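Local atomic coordinates of ORC1-type DNA replication protein 2 (Aeropyrum pernix, PDB entry 1W5T), a protein that takes part in the regulation of DNA replication, binding DNA and carrying an AAA+ ATPase domain joined to a C-terminal winged-helix domain. Residues L311-L314 and R315-E319; E326-N329 and A330-R334; K360-S364 and L365-D369; F384-A387 and P388-A392; I396-V399 and D400-Q404. All coordinates share one frame; numbering follows the deposited sequence.

Contact 1: L311-L314 and R315-E319; sequences LIIL and RLIAE
Ile313 and Ile317 meet one turn apart, with Ile313 CG2 4.2 Å from Ile317 CD1. Ile312 and Leu316 repeat the step, through CG2 of the first and CD1 of the second. Between them runs the tight part of the contact, the backbone. Ile317 N donates to Ile313 O at 2.9 Å and 169°, nearly straight. Ala318 N reaches Leu314 O at 2.9 Å. The side chains press on the same carbonyls. Ile317 CG1 lies anti to its carbonyl carbon (chi1 -71°), which brings it back to 3.3 Å from Ile313 O. This is regular alpha-helix, part of helix 308-322 in the winged-helix domain. Its apolar residues face several partners: Ile313 touches helix 352-364, Leu314 and Ala318 touch Leu386 of strand 382-386, and Leu311 touches helix 392-408. The looser, partly exposed side belongs to Arg315 and Glu319. Arg315 CB lies 3.4 Å from Leu311 O and also close to Ile312 O; beyond it the chain bends at chi2 and leads away. Glu319 comes to the guanidinium at its edge, in the plane, and Arg315 NH2 pairs with Glu319 OE2 in a salt bridge modelled at a doubtfully short 2.5 Å. Arg315 NH1 pairs with Asp400 of helix 392-408.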
loop_
_atom_site.group_PDB
_atom_site.type_symbol
_atom_site.label_atom_id
_atom_site.label_comp_id
_atom_site.label_asym_id
_atom_site.label_seq_id
_atom_site.Cartn_x
_atom_site.Cartn_y
_atom_site.Cartn_z
ATOM N N LEU A 311 -0.275 -18.278 16.013
ATOM C CA LEU A 311 -1.577 -18.538 15.424
ATOM C C LEU A 311 -2.607 -18.963 16.491
ATOM O O LEU A 311 -3.771 -18.559 16.446
ATOM C CB LEU A 311 -1.420 -19.625 14.352
ATOM C CG LEU A 311 -1.297 -19.394 12.838
ATOM C CD1 LEU A 311 -1.058 -17.964 12.449
ATOM C CD2 LEU A 311 -0.233 -20.312 12.201
ATOM N N ILE A 312 -2.173 -19.787 17.446
ATOM C CA ILE A 312 -3.016 -20.150 18.583
ATOM C C ILE A 312 -3.441 -18.920 19.436
ATOM O O ILE A 312 -4.585 -18.805 19.853
ATOM C CB ILE A 312 -2.347 -21.270 19.457
ATOM C CG1 ILE A 312 -2.352 -22.593 18.714
ATOM C CG2 ILE A 312 -3.107 -21.491 20.743
ATOM C CD1 ILE A 312 -1.112 -23.400 18.982
ATOM N N ILE A 313 -2.511 -18.019 19.666
ATOM C CA ILE A 313 -2.752 -16.804 20.434
ATOM C C ILE A 313 -3.644 -15.823 19.682
ATOM O O ILE A 313 -4.605 -15.247 20.269
ATOM C CB ILE A 313 -1.423 -16.149 20.831
ATOM C CG1 ILE A 313 -0.580 -17.158 21.640
ATOM C CG2 ILE A 313 -1.702 -14.868 21.614
ATOM C CD1 ILE A 313 0.959 -16.812 21.742
ATOM N N LEU A 314 -3.359 -15.656 18.393
ATOM C CA LEU A 314 -4.232 -14.870 17.529
ATOM C C LEU A 314 -5.690 -15.373 17.569
ATOM O O LEU A 314 -6.633 -14.595 17.722
ATOM C CB LEU A 314 -3.703 -14.816 16.088
ATOM C CG LEU A 314 -4.460 -13.892 15.121
ATOM C CD1 LEU A 314 -4.569 -12.491 15.711
ATOM C CD2 LEU A 314 -3.770 -13.808 13.731
ATOM N N ARG A 315 -5.849 -16.678 17.432
ATOM C CA ARG A 315 -7.159 -17.303 17.495
ATOM C C ARG A 315 -7.889 -16.975 18.799
ATOM O O ARG A 315 -9.057 -16.605 18.789
ATOM C CB ARG A 315 -7.041 -18.822 17.327
ATOM C CG ARG A 315 -8.357 -19.453 16.927
ATOM C CD ARG A 315 -8.714 -20.678 17.699
ATOM N NE ARG A 315 -9.650 -21.521 16.952
ATOM C CZ ARG A 315 -10.947 -21.652 17.244
ATOM N NH1 ARG A 315 -11.707 -22.451 16.514
ATOM N NH2 ARG A 315 -11.494 -20.996 18.268
ATOM N N LEU A 316 -7.173 -17.073 19.909
ATOM C CA LEU A 316 -7.785 -16.880 21.201
ATOM C C LEU A 316 -8.227 -15.433 21.396
ATOM O O LEU A 316 -9.317 -15.167 21.900
ATOM C CB LEU A 316 -6.833 -17.318 22.312
ATOM C CG LEU A 316 -6.571 -18.810 22.507
ATOM C CD1 LEU A 316 -5.299 -18.950 23.292
ATOM C CD2 LEU A 316 -7.739 -19.545 23.208
ATOM N N ILE A 317 -7.369 -14.498 20.972
ATOM C CA ILE A 317 -7.685 -13.080 21.009
ATOM C C ILE A 317 -8.895 -12.816 20.120
ATOM O O ILE A 317 -9.776 -12.070 20.496
ATOM C CB ILE A 317 -6.468 -12.263 20.594
ATOM C CG1 ILE A 317 -5.404 -12.327 21.696
ATOM C CG2 ILE A 317 -6.856 -10.824 20.248
ATOM C CD1 ILE A 317 -4.157 -11.434 21.503
ATOM N N ALA A 318 -8.949 -13.452 18.959
ATOM C CA ALA A 318 -10.119 -13.334 18.062
ATOM C C ALA A 318 -11.411 -13.849 18.688
ATOM O O ALA A 318 -12.391 -13.140 18.697
ATOM C CB ALA A 318 -9.881 -14.022 16.734
ATOM N N GLU A 319 -11.427 -15.061 19.234
ATOM C CA GLU A 319 -12.665 -15.533 19.878
ATOM C C GLU A 319 -13.156 -14.711 21.081
ATOM O O GLU A 319 -14.339 -14.613 21.300
ATOM C CB GLU A 319 -12.611 -17.021 20.221
ATOM C CG GLU A 319 -11.594 -17.403 21.262
ATOM C CD GLU A 319 -11.381 -18.905 21.320
ATOM O OE1 GLU A 319 -11.344 -19.465 22.440
ATOM O OE2 GLU A 319 -11.241 -19.536 20.248
#

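Contact 2: E326-N329 and A330-R334; sequences EWIN and AGLLR
Ile328 and Leu332 touch where a short strand runs straight into a helix. Strand 328-329 is an edge strand of the small antiparallel sheet of the winged-helix domain, and helix 330-345 begins at the very next residue. Asn329 holds the N-cap position.

The polar part is mainly backbone. Leu333 N donates to Asn329 O at 3.0 Å, with an angle of 168° at the hydrogen. The donor lies nearly along the C=O axis, so this first turn closes with a straight bond. The Asn329 side chain folds over the same turn. Its CG sits between the backbone N and the carbonyl carbon (chi1 56°), and this brings the amide group close to the backbone N of Gly331 and Leu332. The same amide passes obliquely by the Leu332 side chain.

The apolar part lies on Ile328. Its CG1 is anti to the backbone N (chi1 -176°), and the extended chain brings CD1 up to the first turn of the helix. The Leu332 side chain crosses it at about a right angle. Leu333 is buried and turns to Leu316 and Ile317 of helix 308-322 and to Phe384 of the neighbouring strand. Ile328 also pairs with Phe384 through the backbone. Ile328 CD1 lies 4.3 Å from Leu333 CB, while Leu332 CD1 touches both Ile328 CG1 and Ile328 CD1, each at 3.8 Å.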
loop_
_atom_site.group_PDB
_atom_site.type_symbol
_atom_site.label_atom_id
_atom_site.label_comp_id
_atom_site.label_asym_id
_atom_site.label_seq_id
_atom_site.Cartn_x
_atom_site.Cartn_y
_atom_site.Cartn_z
ATOM N N GLU A 326 -14.731 -7.639 23.938
ATOM C CA GLU A 326 -13.564 -7.012 23.314
ATOM C C GLU A 326 -12.631 -6.430 24.402
ATOM O O GLU A 326 -13.062 -5.634 25.248
ATOM C CB GLU A 326 -14.021 -5.961 22.278
ATOM C CG GLU A 326 -13.082 -4.784 22.038
ATOM C CD GLU A 326 -13.820 -3.497 21.695
ATOM O OE1 GLU A 326 -14.682 -3.079 22.502
ATOM O OE2 GLU A 326 -13.536 -2.904 20.622
ATOM N N TRP A 327 -11.368 -6.860 24.368
ATOM C CA TRP A 327 -10.320 -6.577 25.380
ATOM C C TRP A 327 -10.224 -7.734 26.367
ATOM O O TRP A 327 -11.141 -7.920 27.159
ATOM C CB TRP A 327 -10.496 -5.256 26.158
ATOM C CG TRP A 327 -10.285 -3.974 25.377
ATOM C CD1 TRP A 327 -11.220 -3.005 25.134
ATOM C CD2 TRP A 327 -9.072 -3.510 24.764
ATOM N NE1 TRP A 327 -10.673 -1.983 24.394
ATOM C CE2 TRP A 327 -9.358 -2.262 24.152
ATOM C CE3 TRP A 327 -7.771 -4.026 24.652
ATOM C CZ2 TRP A 327 -8.393 -1.529 23.441
ATOM C CZ3 TRP A 327 -6.810 -3.290 23.951
ATOM C CH2 TRP A 327 -7.129 -2.055 23.355
ATOM N N ILE A 328 -9.128 -8.502 26.297
ATOM C CA ILE A 328 -8.830 -9.610 27.217
ATOM C C ILE A 328 -7.499 -9.374 27.942
ATOM O O ILE A 328 -6.508 -8.980 27.335
ATOM C CB ILE A 328 -8.848 -11.012 26.505
ATOM C CG1 ILE A 328 -8.636 -12.151 27.524
ATOM C CG2 ILE A 328 -7.824 -11.088 25.363
ATOM C CD1 ILE A 328 -8.654 -13.550 26.942
ATOM N N ASN A 329 -7.474 -9.607 29.246
ATOM C CA ASN A 329 -6.289 -9.261 30.008
ATOM C C ASN A 329 -5.232 -10.313 29.892
ATOM O O ASN A 329 -5.541 -11.477 29.632
ATOM C CB ASN A 329 -6.603 -8.918 31.472
ATOM C CG ASN A 329 -7.342 -10.025 32.203
ATOM O OD1 ASN A 329 -8.589 -10.065 32.219
ATOM N ND2 ASN A 329 -6.584 -10.908 32.849
ATOM N N ALA A 330 -3.986 -9.878 30.070
ATOM C CA ALA A 330 -2.807 -10.722 29.932
ATOM C C ALA A 330 -2.942 -12.041 30.672
ATOM O O ALA A 330 -2.597 -13.111 30.127
ATOM C CB ALA A 330 -1.593 -9.984 30.436
ATOM N N GLY A 331 -3.449 -11.961 31.908
ATOM C CA GLY A 331 -3.575 -13.109 32.783
ATOM C C GLY A 331 -4.443 -14.188 32.208
ATOM O O GLY A 331 -3.991 -15.312 32.050
ATOM N N LEU A 332 -5.693 -13.848 31.917
ATOM C CA LEU A 332 -6.645 -14.749 31.260
ATOM C C LEU A 332 -6.119 -15.283 29.901
ATOM O O LEU A 332 -6.272 -16.476 29.591
ATOM C CB LEU A 332 -7.983 -14.029 31.043
ATOM C CG LEU A 332 -9.387 -14.612 31.317
ATOM C CD1 LEU A 332 -10.409 -14.103 30.314
ATOM C CD2 LEU A 332 -9.472 -16.133 31.436
ATOM N N LEU A 333 -5.520 -14.412 29.089
ATOM C CA LEU A 333 -4.997 -14.841 27.803
ATOM C C LEU A 333 -4.028 -16.012 27.974
ATOM O O LEU A 333 -4.217 -17.068 27.352
ATOM C CB LEU A 333 -4.382 -13.661 27.040
ATOM C CG LEU A 333 -3.960 -13.858 25.576
ATOM C CD1 LEU A 333 -5.049 -14.542 24.711
ATOM C CD2 LEU A 333 -3.538 -12.555 24.953
ATOM N N ARG A 334 -3.029 -15.819 28.843
ATOM C CA ARG A 334 -2.052 -16.838 29.202
ATOM C C ARG A 334 -2.743 -18.131 29.651
ATOM O O ARG A 334 -2.391 -19.234 29.183
ATOM C CB ARG A 334 -1.112 -16.315 30.303
ATOM C CG ARG A 334 0.084 -17.222 30.645
ATOM C CD ARG A 334 0.882 -17.759 29.432
ATOM N NE ARG A 334 1.644 -18.964 29.776
ATOM C CZ ARG A 334 2.654 -19.472 29.067
ATOM N NH1 ARG A 334 3.271 -20.572 29.461
ATOM N NH2 ARG A 334 3.047 -18.901 27.954
#

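Contact 3: K360-S364 and L365-D369; sequences KHLTS and LGLVD
Leu365 packs back on His361, the residue one turn before it. From CB outward, its side chain follows the end of the helix. CB lies 3.6 Å from His361 O. CG, anti to the carbonyl carbon (chi1 -78°), stays beside that oxygen and also comes over the imidazole, offset toward its rim. CD1 completes the contact, a CH-pi interaction 3.9 Å from the centroid of the His361 ring and 30° off the ring normal. The nearest ring atom to CD1 is His361 CE1. Next to CE1 in the ring, His361 ND1 hydrogen-bonds to Glu310 OE2 of helix 308-322. With an alanine at His361, Leu365 CD1 is likely to lose the ring face it packs on, and Glu310 its hydrogen-bond mate.

The backbone here closes helix 352-364 with a Schellman motif. Gly366 has positive phi (70°). Leu367 N donates to Leu362 O at 3.2 Å, and Gly366 N to Thr363 O at 2.9 Å. The second donor stands above the carbonyl plane. The bonds of Leu365 N to His361 O and Leu362 O are both weak. Ser364 OG also donates to His361 O, at 2.9 Å.

After the turn the chain enters strand 368-372 of the winged-helix sheet. Val368 folds against the helix it has just left: its CG1 is 3.8 Å from Leu362 CB, and its CG2 is 3.4 Å from Thr363 OG1. Leu362 CD2 meets Leu367 CD1 more loosely, and Leu362, Leu367 and Val368 all touch Leu314 of helix 308-322.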
loop_
_atom_site.group_PDB
_atom_site.type_symbol
_atom_site.label_atom_id
_atom_site.label_comp_id
_atom_site.label_asym_id
_atom_site.label_seq_id
_atom_site.Cartn_x
_atom_site.Cartn_y
_atom_site.Cartn_z
ATOM N N LYS A 360 4.049 -9.582 21.250
ATOM C CA LYS A 360 4.685 -8.417 20.642
ATOM C C LYS A 360 4.600 -8.434 19.123
ATOM O O LYS A 360 4.127 -7.487 18.525
ATOM C CB LYS A 360 6.144 -8.292 21.061
ATOM C CG LYS A 360 6.534 -6.830 21.211
ATOM C CD LYS A 360 5.801 -6.143 22.400
ATOM C CE LYS A 360 6.631 -4.935 22.939
ATOM N NZ LYS A 360 7.845 -4.706 22.065
ATOM N N HIS A 361 5.034 -9.533 18.519
ATOM C CA HIS A 361 5.032 -9.660 17.079
ATOM C C HIS A 361 3.647 -9.483 16.464
ATOM O O HIS A 361 3.515 -8.807 15.445
ATOM C CB HIS A 361 5.626 -10.980 16.654
ATOM C CG HIS A 361 5.905 -11.042 15.202
ATOM N ND1 HIS A 361 5.429 -12.056 14.396
ATOM C CD2 HIS A 361 6.563 -10.183 14.387
ATOM C CE1 HIS A 361 5.796 -11.823 13.148
ATOM N NE2 HIS A 361 6.494 -10.700 13.118
ATOM N N LEU A 362 2.627 -10.091 17.083
ATOM C CA LEU A 362 1.242 -9.945 16.652
ATOM C C LEU A 362 0.881 -8.483 16.680
ATOM O O LEU A 362 0.229 -8.000 15.766
ATOM C CB LEU A 362 0.229 -10.733 17.531
ATOM C CG LEU A 362 0.206 -12.278 17.395
ATOM C CD1 LEU A 362 -0.589 -13.009 18.492
ATOM C CD2 LEU A 362 -0.195 -12.784 15.998
ATOM N N THR A 363 1.318 -7.781 17.722
ATOM C CA THR A 363 1.015 -6.376 17.861
ATOM C C THR A 363 1.658 -5.555 16.736
ATOM O O THR A 363 1.008 -4.708 16.120
ATOM C CB THR A 363 1.469 -5.862 19.252
ATOM O OG1 THR A 363 0.508 -6.284 20.224
ATOM C CG2 THR A 363 1.408 -4.343 19.314
ATOM N N SER A 364 2.926 -5.827 16.475
ATOM C CA SER A 364 3.667 -5.086 15.463
ATOM C C SER A 364 3.155 -5.371 14.064
ATOM O O SER A 364 3.391 -4.575 13.145
ATOM C CB SER A 364 5.154 -5.373 15.557
ATOM O OG SER A 364 5.422 -6.640 15.078
ATOM N N LEU A 365 2.431 -6.479 13.901
ATOM C CA LEU A 365 1.872 -6.813 12.591
ATOM C C LEU A 365 0.530 -6.128 12.444
ATOM O O LEU A 365 -0.137 -6.295 11.424
ATOM C CB LEU A 365 1.715 -8.322 12.361
ATOM C CG LEU A 365 2.927 -9.202 12.000
ATOM C CD1 LEU A 365 2.600 -10.701 12.183
ATOM C CD2 LEU A 365 3.473 -8.953 10.582
ATOM N N GLY A 366 0.151 -5.379 13.481
ATOM C CA GLY A 366 -1.112 -4.677 13.524
ATOM C C GLY A 366 -2.332 -5.555 13.667
ATOM O O GLY A 366 -3.452 -5.093 13.468
ATOM N N LEU A 367 -2.126 -6.822 13.986
ATOM C CA LEU A 367 -3.237 -7.772 14.085
ATOM C C LEU A 367 -3.999 -7.611 15.397
ATOM O O LEU A 367 -5.183 -7.904 15.471
ATOM C CB LEU A 367 -2.758 -9.222 13.952
ATOM C CG LEU A 367 -2.313 -9.633 12.558
ATOM C CD1 LEU A 367 -1.632 -10.994 12.584
ATOM C CD2 LEU A 367 -3.520 -9.610 11.608
ATOM N N VAL A 368 -3.291 -7.160 16.430
ATOM C CA VAL A 368 -3.865 -7.036 17.749
ATOM C C VAL A 368 -3.439 -5.709 18.344
ATOM O O VAL A 368 -2.292 -5.300 18.183
ATOM C CB VAL A 368 -3.528 -8.282 18.677
ATOM C CG1 VAL A 368 -3.322 -9.543 17.887
ATOM C CG2 VAL A 368 -2.343 -8.056 19.585
ATOM N N ASP A 369 -4.360 -5.004 18.994
ATOM C CA ASP A 369 -3.935 -3.838 19.792
ATOM C C ASP A 369 -3.678 -4.251 21.246
ATOM O O ASP A 369 -4.348 -5.132 21.803
ATOM C CB ASP A 369 -4.901 -2.637 19.736
ATOM C CG ASP A 369 -5.552 -2.445 18.371
ATOM O OD1 ASP A 369 -4.851 -2.130 17.383
ATOM O OD2 ASP A 369 -6.779 -2.552 18.207
#

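Contact 4: F384-A387 and P388-A392; sequences FRLA and PHLPA
Ala387 O takes a hydrogen bond from Leu390 N at 3.0 Å and 159°. The donor stands above the carbonyl plane, 43° out of it. The bond closes a type I beta turn from Ala387 to Leu390. Side chains pack around it. Leu390 CB and CG lie close to the same oxygen, and Leu390 CG is 3.7 Å from Ala387 CB. Leu386 CD2 also reaches Leu390 CB, at 3.7 Å, the two side chains crossing at about a right angle. With CG swung away from the backbone N (chi1 -156°), Leu386 places CD2 against Leu390 CB and Ala392 CB. At the start of the turn, Pro388 CG lies over one face of the Arg385 guanidinium, 3.7 Å above its plane and offset toward the rim. The polar end of Arg385 is held by Asp369 of strand 368-372, through a salt bridge at NE. The His389 side chain touches Arg60 and lies about 11 Å from the bound nucleotide analogue. The segments leave strand 382-386, pass the turn and enter helix 392-408, so this is the strand-to-helix exit of the winged-helix sheet, turned toward the AAA+ domain.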
loop_
_atom_site.group_PDB
_atom_site.type_symbol
_atom_site.label_atom_id
_atom_site.label_comp_id
_atom_site.label_asym_id
_atom_site.label_seq_id
_atom_site.Cartn_x
_atom_site.Cartn_y
_atom_site.Cartn_z
ATOM N N PHE A 384 -5.581 -6.777 25.464
ATOM C CA PHE A 384 -5.339 -7.100 24.067
ATOM C C PHE A 384 -6.651 -7.258 23.375
ATOM O O PHE A 384 -7.605 -7.767 23.980
ATOM C CB PHE A 384 -4.595 -8.414 23.937
ATOM C CG PHE A 384 -3.206 -8.398 24.480
ATOM C CD1 PHE A 384 -2.920 -8.967 25.726
ATOM C CD2 PHE A 384 -2.171 -7.868 23.741
ATOM C CE1 PHE A 384 -1.621 -8.966 26.236
ATOM C CE2 PHE A 384 -0.860 -7.864 24.237
ATOM C CZ PHE A 384 -0.591 -8.420 25.485
ATOM N N ARG A 385 -6.724 -6.836 22.120
ATOM C CA ARG A 385 -7.910 -7.077 21.297
ATOM C C ARG A 385 -7.540 -7.385 19.834
ATOM O O ARG A 385 -6.482 -7.021 19.356
ATOM C CB ARG A 385 -8.873 -5.884 21.396
ATOM C CG ARG A 385 -8.789 -4.851 20.235
ATOM C CD ARG A 385 -9.678 -3.626 20.373
ATOM N NE ARG A 385 -8.955 -2.396 20.052
ATOM C CZ ARG A 385 -9.479 -1.164 20.094
ATOM N NH1 ARG A 385 -10.751 -0.972 20.432
ATOM N NH2 ARG A 385 -8.719 -0.119 19.803
ATOM N N LEU A 386 -8.400 -8.080 19.124
ATOM C CA LEU A 386 -8.265 -8.127 17.682
ATOM C C LEU A 386 -8.436 -6.722 17.131
ATOM O O LEU A 386 -9.259 -5.945 17.629
ATOM C CB LEU A 386 -9.304 -9.058 17.066
ATOM C CG LEU A 386 -8.840 -9.588 15.712
ATOM C CD1 LEU A 386 -7.629 -10.513 15.975
ATOM C CD2 LEU A 386 -9.958 -10.310 15.030
ATOM N N ALA A 387 -7.649 -6.385 16.119
ATOM C CA ALA A 387 -7.847 -5.140 15.366
ATOM C C ALA A 387 -9.317 -5.067 14.940
ATOM O O ALA A 387 -9.821 -5.979 14.299
ATOM C CB ALA A 387 -6.931 -5.118 14.157
ATOM N N PRO A 388 -10.027 -4.034 15.359
ATOM C CA PRO A 388 -11.486 -3.954 15.104
ATOM C C PRO A 388 -11.918 -4.174 13.629
ATOM O O PRO A 388 -13.020 -4.684 13.387
ATOM C CB PRO A 388 -11.860 -2.558 15.608
ATOM C CG PRO A 388 -10.818 -2.289 16.693
ATOM C CD PRO A 388 -9.514 -2.888 16.135
ATOM N N HIS A 389 -11.043 -3.856 12.677
ATOM C CA HIS A 389 -11.377 -3.947 11.261
ATOM C C HIS A 389 -11.332 -5.376 10.704
ATOM O O HIS A 389 -11.872 -5.656 9.617
ATOM C CB HIS A 389 -10.464 -3.025 10.447
ATOM C CG HIS A 389 -9.057 -3.506 10.351
ATOM N ND1 HIS A 389 -8.199 -3.515 11.426
ATOM C CD2 HIS A 389 -8.356 -4.005 9.305
ATOM C CE1 HIS A 389 -7.031 -4.000 11.051
ATOM N NE2 HIS A 389 -7.096 -4.303 9.768
ATOM N N LEU A 390 -10.705 -6.270 11.461
ATOM C CA LEU A 390 -10.564 -7.681 11.090
ATOM C C LEU A 390 -11.837 -8.441 11.323
ATOM O O LEU A 390 -12.389 -8.378 12.415
ATOM C CB LEU A 390 -9.477 -8.351 11.935
ATOM C CG LEU A 390 -8.107 -7.703 11.818
ATOM C CD1 LEU A 390 -7.037 -8.505 12.583
ATOM C CD2 LEU A 390 -7.819 -7.557 10.322
ATOM N N PRO A 391 -12.302 -9.174 10.320
ATOM C CA PRO A 391 -13.491 -10.026 10.489
ATOM C C PRO A 391 -13.143 -11.259 11.334
ATOM O O PRO A 391 -12.390 -12.138 10.888
ATOM C CB PRO A 391 -13.873 -10.405 9.048
ATOM C CG PRO A 391 -12.636 -10.236 8.236
ATOM C CD PRO A 391 -11.736 -9.250 8.960
ATOM N N ALA A 392 -13.672 -11.310 12.547
ATOM C CA ALA A 392 -13.191 -12.277 13.532
ATOM C C ALA A 392 -13.461 -13.740 13.198
ATOM O O ALA A 392 -12.602 -14.588 13.450
ATOM C CB ALA A 392 -13.682 -11.942 14.919
#

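Contact 5: I396-V399 and D400-Q404; sequences IEVV and DNIIQ
Val398 and Ile402 lie side by side on one face of the helix, pointing the same way, with Val398 CG1 3.6 Å from Ile402 CD1. Val399 and Ile403 form the next pair round the helix, CG1 to CD1 at 3.8 Å. In Ile402, CG1 lies anti to the carbonyl carbon (chi1 -63°), which folds it back to 3.2 Å from Val398 O. On another face the carboxylate of Asp400 lies alongside Ile396, with Asp400 OD2 3.6 Å from Ile396 CG2.

The backbone carries these pairs. Asp400 N donates to Ile396 O at 2.9 Å and 162°. Ile403 N donates to Val399 O at 3.0 Å. Ile402 N bonds to Val398 O in the carbonyl plane and also makes a weak bond to Val399 O. The bond from Asn401 N to Glu397 O is weak and long. All this is one stretch of helix 392-408, the last helix of the chain.

Further out, Val398, Val399 and Ile402 touch Leu303 of helix 300-304, while Ile402 and Ile403 touch Leu311 of helix 308-322. Asp400 OD2 makes a salt bridge to Arg315 NH1, and OD1 a weak hydrogen bond to Tyr345 OH. Replacing Asp400 by a leucine would probably strip Arg315 NH1 of this acid and Tyr345 OH of its weak bond. Arg315 thus lies between Asp400 and, through a bond of doubtful length, Glu319; the two acids would be expected to stabilise its positive charge.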
loop_
_atom_site.group_PDB
_atom_site.type_symbol
_atom_site.label_atom_id
_atom_site.label_comp_id
_atom_site.label_asym_id
_atom_site.label_seq_id
_atom_site.Cartn_x
_atom_site.Cartn_y
_atom_site.Cartn_z
ATOM N N ILE A 396 -10.619 -16.634 12.446
ATOM C CA ILE A 396 -10.660 -17.920 13.176
ATOM C C ILE A 396 -10.625 -19.104 12.190
ATOM O O ILE A 396 -9.795 -19.992 12.310
ATOM C CB ILE A 396 -11.906 -18.025 14.100
ATOM C CG1 ILE A 396 -11.738 -17.175 15.348
ATOM C CG2 ILE A 396 -12.181 -19.472 14.530
ATOM C CD1 ILE A 396 -13.037 -16.724 15.946
ATOM N N GLU A 397 -11.521 -19.093 11.216
ATOM C CA GLU A 397 -11.541 -20.094 10.167
ATOM C C GLU A 397 -10.151 -20.254 9.535
ATOM O O GLU A 397 -9.558 -21.327 9.633
ATOM C CB GLU A 397 -12.545 -19.678 9.089
ATOM C CG GLU A 397 -13.936 -20.275 9.226
ATOM C CD GLU A 397 -14.534 -20.675 7.871
ATOM O OE1 GLU A 397 -15.472 -19.973 7.393
ATOM O OE2 GLU A 397 -14.061 -21.686 7.277
ATOM N N VAL A 398 -9.637 -19.187 8.909
ATOM C CA VAL A 398 -8.351 -19.210 8.191
ATOM C C VAL A 398 -7.245 -19.755 9.086
ATOM O O VAL A 398 -6.492 -20.671 8.715
ATOM C CB VAL A 398 -7.949 -17.794 7.673
ATOM C CG1 VAL A 398 -6.611 -17.817 6.956
ATOM C CG2 VAL A 398 -8.990 -17.232 6.731
ATOM N N VAL A 399 -7.190 -19.209 10.290
ATOM C CA VAL A 399 -6.158 -19.542 11.250
ATOM C C VAL A 399 -6.173 -21.023 11.607
ATOM O O VAL A 399 -5.107 -21.666 11.622
ATOM C CB VAL A 399 -6.231 -18.593 12.481
ATOM C CG1 VAL A 399 -5.279 -19.004 13.584
ATOM C CG2 VAL A 399 -5.920 -17.171 12.016
ATOM N N ASP A 400 -7.364 -21.575 11.857
ATOM C CA ASP A 400 -7.449 -23.000 12.213
ATOM C C ASP A 400 -6.808 -23.912 11.161
ATOM O O ASP A 400 -6.008 -24.788 11.528
ATOM C CB ASP A 400 -8.879 -23.467 12.485
ATOM C CG ASP A 400 -9.403 -22.990 13.821
ATOM O OD1 ASP A 400 -8.607 -22.895 14.782
ATOM O OD2 ASP A 400 -10.603 -22.684 13.998
ATOM N N ASN A 401 -7.153 -23.692 9.883
ATOM C CA ASN A 401 -6.629 -24.488 8.765
ATOM C C ASN A 401 -5.100 -24.374 8.639
ATOM O O ASN A 401 -4.425 -25.317 8.265
ATOM C CB ASN A 401 -7.344 -24.179 7.424
ATOM C CG ASN A 401 -8.899 -24.415 7.476
ATOM O OD1 ASN A 401 -9.420 -25.143 8.342
ATOM N ND2 ASN A 401 -9.634 -23.777 6.542
ATOM N N ILE A 402 -4.556 -23.228 9.001
ATOM C CA ILE A 402 -3.132 -23.001 8.872
ATOM C C ILE A 402 -2.428 -23.738 9.996
ATOM O O ILE A 402 -1.350 -24.320 9.790
ATOM C CB ILE A 402 -2.825 -21.492 8.847
ATOM C CG1 ILE A 402 -3.479 -20.868 7.604
ATOM C CG2 ILE A 402 -1.351 -21.256 8.831
ATOM C CD1 ILE A 402 -3.339 -19.346 7.459
ATOM N N ILE A 403 -3.053 -23.780 11.159
ATOM C CA ILE A 403 -2.462 -24.532 12.245
ATOM C C ILE A 403 -2.452 -26.019 11.874
ATOM O O ILE A 403 -1.427 -26.690 12.026
ATOM C CB ILE A 403 -3.169 -24.301 13.601
ATOM C CG1 ILE A 403 -3.018 -22.849 14.065
ATOM C CG2 ILE A 403 -2.588 -25.233 14.648
ATOM C CD1 ILE A 403 -4.175 -22.391 14.974
ATOM N N GLN A 404 -3.580 -26.517 11.382
ATOM C CA GLN A 404 -3.673 -27.909 10.933
ATOM C C GLN A 404 -2.550 -28.230 9.912
ATOM O O GLN A 404 -1.810 -29.194 10.095
ATOM C CB GLN A 404 -5.046 -28.206 10.296
ATOM C CG GLN A 404 -6.256 -28.351 11.252
ATOM C CD GLN A 404 -7.578 -28.494 10.460
ATOM O OE1 GLN A 404 -8.000 -29.614 10.135
ATOM N NE2 GLN A 404 -8.210 -27.362 10.129
#

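How the contacts relate
The five contacts follow one another along the chain, from contact 1 to contact 5, all in the C-terminal part of the protein. Contact 1, on helix 308-322, is central and touches the other four, with centres about 10 to 12 Å away. Contacts 2, 3 and 4 share the small antiparallel sheet, where strand 382-386 lies between 328-329 and 368-372. Contacts 2 and 5 are the farthest apart, about 21 Å between centres, and do not touch. Contact 4 leads along the chain into helix 392-408 of contact 5. One winged-helix core is thus built round helix 308-322, and contact 4 comes within about 11 Å of the bound nucleotide analogue, measured from the His389 side chain.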